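Local coordinates for protein metallo-carboxypeptidase (Pseudomonas aeruginosa, PDB 4A39) that is a zinc-dependent M14 metallocarboxypeptidase, probably removing residues from the C-terminal ends of peptide or protein chains, at residues 84-95 / 114-125. Numbering follows the deposited sequence.
Sequences YQAVASYDGERW and EESEVRFAYFEP
Strands 87-89 and 118-121 pair antiparallel inside the nine-stranded sheet of the cytosolic carboxypeptidase N-terminal domain, between strands 96-103 and 53-57. Val87 with Ala121 and Ser89 with Arg119 are hydrogen-bonded pairs, the latter closed by Arg119 N to Ser89 O at 2.8 Å. Ala88 and Phe120 form the non-hydrogen-bonded pair between them, and Ala88 CB packs against CD1 of the Phe120 ring at 3.6 Å. On the Val87-Ser89 face the Trp95 indole is sandwiched: Ser89 CB lies over one side, while Glu124 CG and Pro125 CD make CH-pi contacts on the other, over the five- and six-membered rings respectively. The extended Glu124 chain, its CG anti to the backbone N (chi1 -173°), carries OE2 to a water that also donates to Gly92 O; OE1 takes the N-H of Gly366. The turn beyond Ser89 combines an ST motif, in which Ser89 OG accepts from Gly92 N at 2.7 Å, with an Asx turn at Asp91. At one end of the ladder, Tyr90 OH accepts from Glu114 N (2.9 Å). At the other, Tyr122 presents its edge to the Tyr84 ring in a T-shaped stack (centroids 4.8 Å apart, planes at 60°), and Tyr84 OH donates to Tyr122 O (2.7 Å) from above the carbonyl plane. The Tyr122 ring also stacks on that of Phe351, and the Tyr122 side chain lies about 7 Å from that of the zinc ligand Glu183.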
ATOM      1  N   TYR A  84     -17.150   6.552  -1.265  1.00  6.44           N
ATOM      2  CA  TYR A  84     -16.159   5.940  -2.144  1.00  5.43           C
ATOM      3  C   TYR A  84     -16.636   5.882  -3.592  1.00  4.39           C
ATOM      4  O   TYR A  84     -17.769   5.488  -3.870  1.00  7.14           O
ATOM      5  CB  TYR A  84     -15.825   4.520  -1.680  1.00  5.03           C
ATOM      6  CG  TYR A  84     -14.976   3.773  -2.684  1.00  5.34           C
ATOM      7  CD1 TYR A  84     -13.609   4.019  -2.790  1.00  4.21           C
ATOM      8  CD2 TYR A  84     -15.561   2.899  -3.599  1.00  5.05           C
ATOM      9  CE1 TYR A  84     -12.843   3.420  -3.799  1.00  3.80           C
ATOM     10  CE2 TYR A  84     -14.811   2.298  -4.605  1.00  4.00           C
ATOM     11  CZ  TYR A  84     -13.457   2.565  -4.703  1.00  2.74           C
ATOM     12  OH  TYR A  84     -12.735   1.995  -5.723  1.00  5.30           O
ATOM     13  N   GLN A  85     -15.752   6.270  -4.507  1.00  5.28           N
ATOM     14  CA  GLN A  85     -16.048   6.247  -5.935  1.00  4.20           C
ATOM     15  C   GLN A  85     -15.121   5.226  -6.591  1.00  4.71           C
ATOM     16  O   GLN A  85     -13.904   5.304  -6.435  1.00  4.72           O
ATOM     17  CB  GLN A  85     -15.800   7.626  -6.559  1.00  6.68           C
ATOM     18  CG  GLN A  85     -16.564   8.778  -5.907  1.00 10.26           C
ATOM     19  CD  GLN A  85     -18.069   8.580  -5.925  1.00 12.54           C
ATOM     20  OE1 GLN A  85     -18.676   8.219  -4.913  1.00 14.15           O
ATOM     21  NE2 GLN A  85     -18.677   8.808  -7.078  1.00 10.96           N
ATOM     22  N   ALA A  86     -15.702   4.270  -7.315  1.00  4.40           N
ATOM     23  CA  ALA A  86     -14.929   3.233  -7.997  1.00  4.83           C
ATOM     24  C   ALA A  86     -14.014   3.820  -9.068  1.00  5.54           C
ATOM     25  O   ALA A  86     -14.298   4.881  -9.619  1.00  4.97           O
ATOM     26  CB  ALA A  86     -15.870   2.217  -8.631  1.00  6.21           C
ATOM     27  N   VAL A  87     -12.925   3.114  -9.363  1.00  4.71           N
ATOM     28  CA  VAL A  87     -11.972   3.563 -10.368  1.00  6.83           C
ATOM     29  C   VAL A  87     -12.118   2.702 -11.621  1.00  7.04           C
ATOM     30  O   VAL A  87     -12.414   1.507 -11.536  1.00  6.28           O
ATOM     31  CB  VAL A  87     -10.521   3.453  -9.844  1.00  8.82           C
ATOM     32  CG1 VAL A  87      -9.614   4.373 -10.630  1.00 11.30           C
ATOM     33  CG2 VAL A  87     -10.476   3.790  -8.358  1.00 12.37           C
ATOM     34  N   ALA A  88     -11.910   3.312 -12.782  1.00  5.49           N
ATOM     35  CA  ALA A  88     -12.034   2.602 -14.050  1.00  5.27           C
ATOM     36  C   ALA A  88     -10.947   3.032 -15.024  1.00  5.67           C
ATOM     37  O   ALA A  88     -10.287   4.050 -14.822  1.00  5.67           O
ATOM     38  CB  ALA A  88     -13.405   2.865 -14.657  1.00  6.20           C
ATOM     39  N   SER A  89     -10.762   2.246 -16.081  1.00  5.76           N
ATOM     40  CA  SER A  89      -9.767   2.556 -17.100  1.00  6.70           C
ATOM     41  C   SER A  89     -10.047   1.809 -18.394  1.00  7.68           C
ATOM     42  O   SER A  89     -10.396   0.632 -18.375  1.00  7.30           O
ATOM     43  CB  SER A  89      -8.368   2.189 -16.612  1.00  6.82           C
ATOM     44  OG  SER A  89      -7.415   2.407 -17.637  1.00  6.91           O
ATOM     45  N   TYR A  90      -9.889   2.496 -19.520  1.00  6.81           N
ATOM     46  CA  TYR A  90     -10.110   1.865 -20.816  1.00  8.54           C
ATOM     47  C   TYR A  90      -8.849   1.143 -21.273  1.00  8.68           C
ATOM     48  O   TYR A  90      -8.929   0.105 -21.932  1.00 10.79           O
ATOM     49  CB  TYR A  90     -10.473   2.905 -21.882  1.00  7.18           C
ATOM     50  CG  TYR A  90     -11.795   3.598 -21.685  1.00  6.03           C
ATOM     51  CD1 TYR A  90     -12.992   2.885 -21.709  1.00  6.52           C
ATOM     52  CD2 TYR A  90     -11.852   4.979 -21.480  1.00  7.11           C
ATOM     53  CE1 TYR A  90     -14.217   3.532 -21.536  1.00  6.06           C
ATOM     54  CE2 TYR A  90     -13.066   5.633 -21.304  1.00  6.66           C
ATOM     55  CZ  TYR A  90     -14.245   4.906 -21.334  1.00  6.60           C
ATOM     56  OH  TYR A  90     -15.452   5.551 -21.165  1.00  9.64           O
ATOM     57  N   ASP A  91      -7.688   1.691 -20.909  1.00 10.48           N
ATOM     58  CA  ASP A  91      -6.412   1.128 -21.340  1.00 12.91           C
ATOM     59  C   ASP A  91      -5.510   0.500 -20.287  1.00 13.68           C
ATOM     60  O   ASP A  91      -4.557  -0.201 -20.629  1.00 15.05           O
ATOM     61  CB  ASP A  91      -5.606   2.197 -22.094  1.00 13.57           C
ATOM     62  CG  ASP A  91      -5.409   3.469 -21.286  1.00 14.15           C
ATOM     63  OD1 ASP A  91      -5.610   3.440 -20.055  1.00 14.16           O
ATOM     64  OD2 ASP A  91      -5.039   4.502 -21.884  1.00 17.03           O
ATOM     65  N   GLY A  92      -5.796   0.749 -19.015  1.00 13.17           N
ATOM     66  CA  GLY A  92      -4.963   0.197 -17.964  1.00 14.16           C
ATOM     67  C   GLY A  92      -3.839   1.146 -17.591  1.00 13.66           C
ATOM     68  O   GLY A  92      -3.004   0.822 -16.743  1.00 16.07           O
ATOM     69  N   GLU A  93      -3.811   2.315 -18.225  1.00 14.74           N
ATOM     70  CA  GLU A  93      -2.789   3.326 -17.949  1.00 15.20           C
ATOM     71  C   GLU A  93      -3.401   4.575 -17.329  1.00 13.99           C
ATOM     72  O   GLU A  93      -2.869   5.119 -16.360  1.00 15.17           O
ATOM     73  CB  GLU A  93      -2.042   3.717 -19.224  1.00 16.23           C
ATOM     74  CG  GLU A  93      -1.031   2.690 -19.699  1.00 21.12           C
ATOM     75  CD  GLU A  93      -0.067   3.266 -20.720  1.00 23.35           C
ATOM     76  OE1 GLU A  93       0.599   4.275 -20.400  1.00 27.71           O
ATOM     77  OE2 GLU A  93       0.031   2.713 -21.838  1.00 26.56           O
ATOM     78  N   ARG A  94      -4.512   5.030 -17.903  1.00 12.42           N
ATOM     79  CA  ARG A  94      -5.226   6.205 -17.409  1.00 11.10           C
ATOM     80  C   ARG A  94      -6.424   5.729 -16.590  1.00  9.14           C
ATOM     81  O   ARG A  94      -7.348   5.125 -17.130  1.00  9.32           O
ATOM     82  CB  ARG A  94      -5.736   7.061 -18.574  1.00 13.26           C
ATOM     83  CG  ARG A  94      -4.659   7.591 -19.502  1.00 14.60           C
ATOM     84  CD  ARG A  94      -5.276   8.271 -20.722  1.00 16.34           C
ATOM     85  NE  ARG A  94      -5.939   9.531 -20.394  1.00 16.52           N
ATOM     86  CZ  ARG A  94      -6.650  10.249 -21.262  1.00 18.20           C
ATOM     87  NH1 ARG A  94      -6.793   9.829 -22.511  1.00 19.25           N
ATOM     88  NH2 ARG A  94      -7.217  11.387 -20.880  1.00 17.94           N
ATOM     89  N   TRP A  95      -6.400   5.994 -15.287  1.00  8.10           N
ATOM     90  CA  TRP A  95      -7.494   5.592 -14.412  1.00  6.43           C
ATOM     91  C   TRP A  95      -8.327   6.790 -13.962  1.00  6.22           C
ATOM     92  O   TRP A  95      -7.790   7.850 -13.621  1.00  7.62           O
ATOM     93  CB  TRP A  95      -6.946   4.828 -13.200  1.00  5.73           C
ATOM     94  CG  TRP A  95      -6.381   3.487 -13.571  1.00  6.99           C
ATOM     95  CD1 TRP A  95      -5.158   3.232 -14.126  1.00  8.58           C
ATOM     96  CD2 TRP A  95      -7.049   2.223 -13.473  1.00  6.96           C
ATOM     97  NE1 TRP A  95      -5.024   1.887 -14.383  1.00  7.81           N
ATOM     98  CE2 TRP A  95      -6.171   1.244 -13.993  1.00  9.58           C
ATOM     99  CE3 TRP A  95      -8.305   1.822 -13.000  1.00  7.64           C
ATOM    100  CZ2 TRP A  95      -6.509  -0.114 -14.052  1.00  6.97           C
ATOM    101  CZ3 TRP A  95      -8.644   0.466 -13.058  1.00  9.98           C
ATOM    102  CH2 TRP A  95      -7.745  -0.483 -13.582  1.00  8.44           C
ATOM    103  N   GLU A 114     -17.007   4.934 -23.575  1.00 10.36           N
ATOM    104  CA  GLU A 114     -16.705   5.518 -24.882  1.00 12.18           C
ATOM    105  C   GLU A 114     -16.064   4.476 -25.803  1.00 12.48           C
ATOM    106  O   GLU A 114     -15.962   4.679 -27.014  1.00 13.38           O
ATOM    107  CB  GLU A 114     -15.785   6.731 -24.715  1.00 15.23           C
ATOM    108  CG  GLU A 114     -16.463   7.938 -24.079  1.00 20.02           C
ATOM    109  CD  GLU A 114     -17.653   8.427 -24.895  1.00 22.49           C
ATOM    110  OE1 GLU A 114     -17.548   8.480 -26.141  1.00 25.16           O
ATOM    111  OE2 GLU A 114     -18.694   8.770 -24.296  1.00 24.31           O
ATOM    112  N   GLU A 115     -15.654   3.357 -25.210  1.00 10.38           N
ATOM    113  CA  GLU A 115     -15.021   2.249 -25.925  1.00 11.72           C
ATOM    114  C   GLU A 115     -15.734   0.980 -25.500  1.00 10.99           C
ATOM    115  O   GLU A 115     -16.460   0.981 -24.508  1.00 11.22           O
ATOM    116  CB  GLU A 115     -13.518   2.179 -25.586  1.00 12.06           C
ATOM    117  CG  GLU A 115     -12.760   3.435 -26.000  1.00 16.03           C
ATOM    118  CD  GLU A 115     -11.267   3.382 -25.732  1.00 18.48           C
ATOM    119  OE1 GLU A 115     -10.800   2.445 -25.060  1.00 19.51           O
ATOM    120  OE2 GLU A 115     -10.559   4.303 -26.191  1.00 19.89           O
ATOM    121  N   SER A 116     -15.544  -0.105 -26.254  1.00 10.65           N
ATOM    122  CA  SER A 116     -16.209  -1.381 -25.986  1.00 11.40           C
ATOM    123  C   SER A 116     -15.675  -2.183 -24.790  1.00 10.76           C
ATOM    124  O   SER A 116     -16.306  -3.132 -24.338  1.00 10.67           O
ATOM    125  CB  SER A 116     -16.210  -2.262 -27.234  1.00 12.94           C
ATOM    126  OG  SER A 116     -14.896  -2.679 -27.534  1.00 14.63           O
ATOM    127  N   GLU A 117     -14.509  -1.798 -24.275  1.00  9.62           N
ATOM    128  CA  GLU A 117     -13.984  -2.510 -23.120  1.00  9.55           C
ATOM    129  C   GLU A 117     -13.443  -1.562 -22.059  1.00  9.42           C
ATOM    130  O   GLU A 117     -12.873  -0.511 -22.371  1.00  8.82           O
ATOM    131  CB  GLU A 117     -12.921  -3.525 -23.541  1.00 12.57           C
ATOM    132  CG  GLU A 117     -11.585  -2.965 -23.982  1.00 17.19           C
ATOM    133  CD  GLU A 117     -10.555  -4.071 -24.176  1.00 20.17           C
ATOM    134  OE1 GLU A 117     -10.848  -5.034 -24.921  1.00 19.00           O
ATOM    135  OE2 GLU A 117      -9.460  -3.982 -23.581  1.00 22.63           O
ATOM    136  N   VAL A 118     -13.631  -1.935 -20.798  1.00  6.51           N
ATOM    137  CA  VAL A 118     -13.164  -1.121 -19.690  1.00  7.83           C
ATOM    138  C   VAL A 118     -12.879  -2.002 -18.478  1.00  8.61           C
ATOM    139  O   VAL A 118     -13.434  -3.094 -18.348  1.00  9.36           O
ATOM    140  CB  VAL A 118     -14.234  -0.063 -19.309  1.00  7.96           C
ATOM    141  CG1 VAL A 118     -15.418  -0.735 -18.623  1.00  7.97           C
ATOM    142  CG2 VAL A 118     -13.620   1.001 -18.433  1.00  8.83           C
ATOM    143  N   ARG A 119     -11.994  -1.536 -17.602  1.00  7.82           N
ATOM    144  CA  ARG A 119     -11.659  -2.267 -16.388  1.00  8.59           C
ATOM    145  C   ARG A 119     -12.069  -1.431 -15.176  1.00  7.56           C
ATOM    146  O   ARG A 119     -12.036  -0.203 -15.232  1.00  7.44           O
ATOM    147  CB  ARG A 119     -10.148  -2.539 -16.300  1.00 10.56           C
ATOM    148  CG  ARG A 119      -9.547  -3.340 -17.447  1.00 16.81           C
ATOM    149  CD  ARG A 119      -8.781  -2.458 -18.435  1.00 18.49           C
ATOM    150  NE  ARG A 119      -8.222  -3.260 -19.519  1.00 20.38           N
ATOM    151  CZ  ARG A 119      -7.145  -4.028 -19.405  1.00 20.36           C
ATOM    152  NH1 ARG A 119      -6.489  -4.092 -18.253  1.00 21.00           N
ATOM    153  NH2 ARG A 119      -6.746  -4.759 -20.437  1.00 21.58           N
ATOM    154  N   PHE A 120     -12.481  -2.099 -14.100  1.00  5.79           N
ATOM    155  CA  PHE A 120     -12.841  -1.425 -12.855  1.00  5.88           C
ATOM    156  C   PHE A 120     -12.020  -2.055 -11.741  1.00  5.41           C
ATOM    157  O   PHE A 120     -11.744  -3.260 -11.768  1.00  4.26           O
ATOM    158  CB  PHE A 120     -14.330  -1.593 -12.514  1.00  4.51           C
ATOM    159  CG  PHE A 120     -15.258  -0.865 -13.437  1.00  5.44           C
ATOM    160  CD1 PHE A 120     -15.617   0.452 -13.174  1.00  5.61           C
ATOM    161  CD2 PHE A 120     -15.793  -1.497 -14.554  1.00  6.76           C
ATOM    162  CE1 PHE A 120     -16.496   1.129 -14.005  1.00  6.36           C
ATOM    163  CE2 PHE A 120     -16.676  -0.829 -15.392  1.00  6.46           C
ATOM    164  CZ  PHE A 120     -17.029   0.488 -15.115  1.00  6.76           C
ATOM    165  N   ALA A 121     -11.616  -1.240 -10.772  1.00  4.62           N
ATOM    166  CA  ALA A 121     -10.842  -1.741  -9.642  1.00  4.33           C
ATOM    167  C   ALA A 121     -11.074  -0.875  -8.414  1.00  4.93           C
ATOM    168  O   ALA A 121     -11.559   0.252  -8.523  1.00  5.40           O
ATOM    169  CB  ALA A 121      -9.355  -1.782  -9.984  1.00  6.10           C
ATOM    170  N   TYR A 122     -10.725  -1.403  -7.246  1.00  3.84           N
ATOM    171  CA  TYR A 122     -10.911  -0.677  -5.994  1.00  3.20           C
ATOM    172  C   TYR A 122      -9.875   0.443  -5.888  1.00  3.25           C
ATOM    173  O   TYR A 122     -10.105   1.462  -5.227  1.00  3.83           O
ATOM    174  CB  TYR A 122     -10.813  -1.655  -4.817  1.00  3.74           C
ATOM    175  CG  TYR A 122     -11.206  -1.091  -3.466  1.00  3.29           C
ATOM    176  CD1 TYR A 122     -12.243  -0.157  -3.343  1.00  3.43           C
ATOM    177  CD2 TYR A 122     -10.564  -1.518  -2.305  1.00  4.41           C
ATOM    178  CE1 TYR A 122     -12.627   0.337  -2.095  1.00  3.15           C
ATOM    179  CE2 TYR A 122     -10.939  -1.032  -1.055  1.00  3.68           C
ATOM    180  CZ  TYR A 122     -11.968  -0.106  -0.956  1.00  4.51           C
ATOM    181  OH  TYR A 122     -12.335   0.379   0.284  1.00  5.93           O
ATOM    182  N   PHE A 123      -8.734   0.238  -6.537  1.00  3.03           N
ATOM    183  CA  PHE A 123      -7.661   1.233  -6.600  1.00  3.71           C
ATOM    184  C   PHE A 123      -6.809   0.885  -7.817  1.00  4.09           C
ATOM    185  O   PHE A 123      -6.827  -0.256  -8.278  1.00  3.92           O
ATOM    186  CB  PHE A 123      -6.776   1.211  -5.344  1.00  3.48           C
ATOM    187  CG  PHE A 123      -5.899   2.431  -5.208  1.00  3.96           C
ATOM    188  CD1 PHE A 123      -6.409   3.612  -4.673  1.00  2.73           C
ATOM    189  CD2 PHE A 123      -4.580   2.414  -5.656  1.00  2.39           C
ATOM    190  CE1 PHE A 123      -5.616   4.755  -4.589  1.00  2.84           C
ATOM    191  CE2 PHE A 123      -3.779   3.555  -5.576  1.00  2.58           C
ATOM    192  CZ  PHE A 123      -4.300   4.725  -5.042  1.00  4.21           C
ATOM    193  N   GLU A 124      -6.070   1.860  -8.343  1.00  4.95           N
ATOM    194  CA  GLU A 124      -5.199   1.620  -9.496  1.00  6.33           C
ATOM    195  C   GLU A 124      -4.279   0.446  -9.133  1.00  5.75           C
ATOM    196  O   GLU A 124      -3.416   0.577  -8.272  1.00  5.62           O
ATOM    197  CB  GLU A 124      -4.381   2.883  -9.789  1.00  7.31           C
ATOM    198  CG  GLU A 124      -3.553   2.815 -11.061  1.00  6.14           C
ATOM    199  CD  GLU A 124      -2.974   4.160 -11.466  1.00  9.09           C
ATOM    200  OE1 GLU A 124      -3.191   5.164 -10.750  1.00  6.24           O
ATOM    201  OE2 GLU A 124      -2.298   4.210 -12.511  1.00  9.64           O
ATOM    202  N   PRO A 125      -4.445  -0.712  -9.800  1.00  5.12           N
ATOM    203  CA  PRO A 125      -3.642  -1.914  -9.533  1.00  6.56           C
ATOM    204  C   PRO A 125      -2.151  -1.868  -9.836  1.00  6.03           C
ATOM    205  O   PRO A 125      -1.712  -1.195 -10.771  1.00  6.51           O
ATOM    206  CB  PRO A 125      -4.333  -2.997 -10.370  1.00  7.44           C
ATOM    207  CG  PRO A 125      -5.711  -2.450 -10.620  1.00  8.21           C
ATOM    208  CD  PRO A 125      -5.446  -0.990 -10.844  1.00  6.11           C
TER
HETATM  209  O   HOH W   1      -1.783   2.018 -14.099  1.00 13.47           O
HETATM  210  O   HOH W   2      -4.043   6.618 -13.724  1.00 15.01           O